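Local structure of probable transcriptional regulator, LysR family protein (Rhodococcus sp., 2QL3) at residues T18-P21 against S22-A26; A192-S195 against R196-A200. The protein probably binds DNA and regulates transcription as a LysR-family factor, the present chain being its C-terminal, substrate-binding-type domain. One frame throughout, in Å; residues are numbered along the deposited sequence.

Contact 1 (T18-P21 against S22-A26); sequences TILP and SMLYA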
loop_
_atom_site.group_PDB
_atom_site.type_symbol
_atom_site.label_atom_id
_atom_site.label_comp_id
_atom_site.label_asym_id
_atom_site.label_seq_id
_atom_site.Cartn_x
_atom_site.Cartn_y
_atom_site.Cartn_z
ATOM N N THR A 18 -1.433 -1.215 -9.779
ATOM C CA THR A 18 -2.636 -1.255 -10.597
ATOM C C THR A 18 -2.267 -1.125 -12.067
ATOM O O THR A 18 -2.743 -1.920 -12.899
ATOM C CB THR A 18 -3.629 -0.155 -10.205
ATOM O OG1 THR A 18 -2.944 1.092 -10.202
ATOM C CG2 THR A 18 -4.108 -0.361 -8.791
ATOM N N ILE A 19 -1.429 -0.137 -12.386
ATOM C CA ILE A 19 -1.085 0.147 -13.769
ATOM C C ILE A 19 0.319 -0.347 -14.225
ATOM O O ILE A 19 0.490 -0.910 -15.322
ATOM C CB ILE A 19 -1.352 1.666 -14.026
ATOM C CG1 ILE A 19 -2.845 1.775 -14.402
ATOM C CG2 ILE A 19 -0.542 2.175 -15.139
ATOM C CD1 ILE A 19 -3.500 3.118 -14.139
ATOM N N LEU A 20 1.280 -0.187 -13.337
ATOM C CA LEU A 20 2.662 -0.430 -13.598
ATOM C C LEU A 20 3.070 -1.887 -13.848
ATOM O O LEU A 20 3.886 -2.111 -14.707
ATOM C CB LEU A 20 3.519 0.161 -12.519
ATOM C CG LEU A 20 4.033 1.587 -12.737
ATOM C CD1 LEU A 20 5.084 1.679 -13.861
ATOM C CD2 LEU A 20 2.876 2.523 -12.939
ATOM N N PRO A 21 2.500 -2.855 -13.113
ATOM C CA PRO A 21 2.996 -4.240 -13.301
ATOM C C PRO A 21 2.929 -4.741 -14.734
ATOM O O PRO A 21 3.959 -5.181 -15.243
ATOM C CB PRO A 21 2.116 -5.055 -12.380
ATOM C CG PRO A 21 1.731 -4.028 -11.229
ATOM C CD PRO A 21 1.482 -2.767 -12.047
ATOM N N SER A 22 1.762 -4.642 -15.405
ATOM C CA SER A 22 1.667 -5.143 -16.777
ATOM C C SER A 22 2.460 -4.318 -17.780
ATOM O O SER A 22 2.953 -4.852 -18.749
ATOM C CB SER A 22 0.209 -5.332 -17.266
ATOM O OG SER A 22 -0.515 -4.130 -17.109
HETATM N N MSE A 23 2.524 -2.999 -17.560
HETATM C CA MSE A 23 3.330 -2.111 -18.378
HETATM C C MSE A 23 4.783 -2.533 -18.369
HETATM O O MSE A 23 5.367 -2.682 -19.397
HETATM C CB MSE A 23 3.281 -0.674 -17.814
HETATM C CG MSE A 23 2.501 0.278 -18.605
HETATM SE SE MSE A 23 2.744 2.113 -17.849
HETATM C CE MSE A 23 4.473 1.936 -17.298
ATOM N N LEU A 24 5.360 -2.686 -17.181
ATOM C CA LEU A 24 6.772 -3.119 -17.047
ATOM C C LEU A 24 6.981 -4.505 -17.632
ATOM O O LEU A 24 7.960 -4.749 -18.342
ATOM C CB LEU A 24 7.249 -3.083 -15.575
ATOM C CG LEU A 24 7.895 -1.746 -15.110
ATOM C CD1 LEU A 24 7.687 -0.562 -16.103
ATOM C CD2 LEU A 24 7.653 -1.396 -13.652
ATOM N N TYR A 25 6.055 -5.419 -17.344
ATOM C CA TYR A 25 6.140 -6.775 -17.928
ATOM C C TYR A 25 6.099 -6.707 -19.450
ATOM O O TYR A 25 7.019 -7.189 -20.118
ATOM C CB TYR A 25 5.043 -7.707 -17.360
ATOM C CG TYR A 25 5.286 -9.135 -17.743
ATOM C CD1 TYR A 25 6.033 -9.976 -16.920
ATOM C CD2 TYR A 25 4.838 -9.615 -18.950
ATOM C CE1 TYR A 25 6.314 -11.280 -17.282
ATOM C CE2 TYR A 25 5.122 -10.927 -19.340
ATOM C CZ TYR A 25 5.857 -11.744 -18.487
ATOM O OH TYR A 25 6.128 -13.034 -18.845
ATOM N N ALA A 26 5.056 -6.095 -20.006
ATOM C CA ALA A 26 4.932 -6.028 -21.459
ATOM C C ALA A 26 6.145 -5.318 -22.104
ATOM O O ALA A 26 6.669 -5.756 -23.148
ATOM C CB ALA A 26 3.599 -5.346 -21.878
HETATM O O HOH W 1 -1.063 -1.194 -17.564
#
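The backbone N of Leu24 donates to Leu20 O at 2.9 Å, an almost straight bond (N-H...O 177°) that closes the first turn of helix 20-30. This is the helix of a beta-alpha-beta unit, with strands 5-11 and 34-40 before and after it, in the LysR substrate-binding domain. One residue on, Tyr25 N reaches Pro21 O at 3.0 Å and continues the i to i+4 pattern. Pro21, second residue of the helix, has no N-H to give, but its carbonyl is still used. A water joins the loop to the helix start: it donates to Ile19 O at 2.7 Å and lies 3.0 Å from Ser22 OG. The serine hydroxyl is turned between its own N and carbonyl carbon (chi1 55°), which swings it back toward the Ile19 carbonyl and brings the water within reach of both.

Outward from this polar framework, the side chain of Leu20 carries the packing. One branch, CD1, serves two neighbours: the CE methyl of Met23, a selenomethionine, comes to 3.5 Å, and Leu24 CD2 lies 4.0 Å from the same carbon. This apolar face looks into the sheet, where Leu20 rests on Val9, Cys11, Phe38 and Ile59, and Met23 also touches Phe201 and Val205 of helix 196-205. Pro21 and Tyr25 instead face the second subunit, packing on its Glu165 and Arg147 respectively, while Leu24 reaches Phe144 of that subunit. Met23 bends at chi3 (34°), folding its CE methyl back toward Leu20 CD1 while SE stays 4.3 Å from Ile19 CG2.

Contact 2 (A192-S195 against R196-A200); sequences ATLS and RVARA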
loop_
_atom_site.group_PDB
_atom_site.type_symbol
_atom_site.label_atom_id
_atom_site.label_comp_id
_atom_site.label_asym_id
_atom_site.label_seq_id
_atom_site.Cartn_x
_atom_site.Cartn_y
_atom_site.Cartn_z
ATOM N N ALA A 192 13.299 18.027 -21.736
ATOM C CA ALA A 192 14.147 16.844 -21.763
ATOM C C ALA A 192 14.521 16.452 -23.205
ATOM O O ALA A 192 13.711 16.590 -24.120
ATOM C CB ALA A 192 13.465 15.680 -21.056
ATOM N N THR A 193 15.750 15.965 -23.384
ATOM C CA THR A 193 16.153 15.343 -24.633
ATOM C C THR A 193 15.905 13.896 -24.395
ATOM O O THR A 193 16.707 13.235 -23.711
ATOM C CB THR A 193 17.617 15.544 -24.931
ATOM O OG1 THR A 193 17.830 16.924 -25.097
ATOM C CG2 THR A 193 18.028 14.873 -26.259
ATOM N N LEU A 194 14.776 13.405 -24.922
ATOM C CA LEU A 194 14.405 12.019 -24.744
ATOM C C LEU A 194 15.393 11.026 -25.344
ATOM O O LEU A 194 15.871 11.201 -26.458
ATOM C CB LEU A 194 12.997 11.729 -25.268
ATOM C CG LEU A 194 11.787 12.267 -24.464
ATOM C CD1 LEU A 194 10.482 11.912 -25.202
ATOM C CD2 LEU A 194 11.705 11.813 -23.059
ATOM N N SER A 195 15.663 9.949 -24.611
ATOM C CA SER A 195 16.500 8.884 -25.169
ATOM C C SER A 195 15.638 7.949 -26.042
ATOM O O SER A 195 14.407 8.008 -26.022
ATOM C CB SER A 195 17.159 8.093 -24.039
ATOM O OG SER A 195 16.181 7.181 -23.512
ATOM N N ARG A 196 16.304 7.093 -26.793
ATOM C CA ARG A 196 15.667 6.187 -27.698
ATOM C C ARG A 196 14.793 5.223 -26.923
ATOM O O ARG A 196 13.675 4.904 -27.369
ATOM C CB ARG A 196 16.694 5.411 -28.507
ATOM C CG ARG A 196 17.705 6.281 -29.167
ATOM C CD ARG A 196 18.204 5.770 -30.477
ATOM N NE ARG A 196 17.208 5.910 -31.505
ATOM C CZ ARG A 196 17.293 6.647 -32.614
ATOM N NH1 ARG A 196 18.340 7.386 -32.927
ATOM N NH2 ARG A 196 16.257 6.643 -33.423
ATOM N N VAL A 197 15.276 4.794 -25.759
ATOM C CA VAL A 197 14.534 3.832 -24.939
ATOM C C VAL A 197 13.312 4.488 -24.272
ATOM O O VAL A 197 12.287 3.843 -24.154
ATOM C CB VAL A 197 15.396 3.129 -23.818
ATOM C CG1 VAL A 197 16.409 2.220 -24.410
ATOM C CG2 VAL A 197 16.145 4.157 -23.009
ATOM N N ALA A 198 13.432 5.758 -23.888
ATOM C CA ALA A 198 12.339 6.549 -23.287
ATOM C C ALA A 198 11.236 6.730 -24.324
ATOM O O ALA A 198 10.059 6.509 -24.059
ATOM C CB ALA A 198 12.861 7.923 -22.799
ATOM N N ARG A 199 11.629 7.144 -25.521
ATOM C CA ARG A 199 10.722 7.298 -26.640
ATOM C C ARG A 199 10.038 5.943 -26.976
ATOM O O ARG A 199 8.814 5.887 -27.177
ATOM C CB ARG A 199 11.495 7.838 -27.825
ATOM C CG ARG A 199 10.766 8.885 -28.495
ATOM C CD ARG A 199 11.722 9.876 -29.046
ATOM N NE ARG A 199 11.757 9.777 -30.493
ATOM C CZ ARG A 199 10.964 10.458 -31.326
ATOM N NH1 ARG A 199 10.050 11.313 -30.863
ATOM N NH2 ARG A 199 11.099 10.286 -32.644
ATOM N N ALA A 200 10.814 4.863 -27.009
ATOM C CA ALA A 200 10.228 3.533 -27.251
ATOM C C ALA A 200 9.199 3.195 -26.192
ATOM O O ALA A 200 8.135 2.629 -26.519
ATOM C CB ALA A 200 11.297 2.411 -27.372
#
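Two backbone N-H groups of the 196-205 helix turn back to Ser195, the N-cap residue. Its hydroxyl oxygen OG accepts from Ala198 N at 3.1 Å (N-H...O 159°), the classic N-cap bond that occupies an amide of the first turn. With chi1 at 79°, OG stands between the serine N and carbonyl carbon and is carried over the start of the helix. With an alanine here the OG acceptor is gone, and the Ala198 amide, left without its capping mate, is likely to let the first turn fray. The serine carbonyl takes the next amide: Arg199 N donates to Ser195 O at 3.0 Å.

The packing gathers round the same hydroxyl. Val197 CG2 is tight against Ser195 OG at 3.1 Å, close enough to be somewhat strained, and Ala198 CB lies 3.5 Å from Ser195 OG. Further out, Leu194 sends CD2 to the Ala198 CB at 4.1 Å, a light apolar touch linking the loop to the helix just beyond the cap.

Of the charged groups, Arg199 runs its bent chain out from the helix and makes a long, weak ion pair through NH1 with a phosphate ion, probably from the crystallisation liquor; Arg203 is close by.

The cap is where the loop following strand 182-189 enters helix 196-205. Val3, just ahead of strand 5-11, packs against Arg196, Val197 and Ala200, so the first turn of this helix lies beside the first ordered residue of the chain.

Both contacts are helix beginnings in the same LysR substrate-binding domain, one early in the chain and the other close to its end. Their centres are 19 Å apart and their nearest atoms about 9 Å, so they do not touch directly. The helices themselves do meet: Ala26 of contact 1 packs on Phe204 of helix 196-205, beyond the turn capped in contact 2, and together with the Met23 packing this joins the two helices, bringing the two ends of the chain together. Both helices follow strands of the mixed sheet, 5-11 and 182-189, each of which pairs with strand 57-61. Contact 1 also borders the second subunit, whereas contact 2 touches no other chain of the assembly.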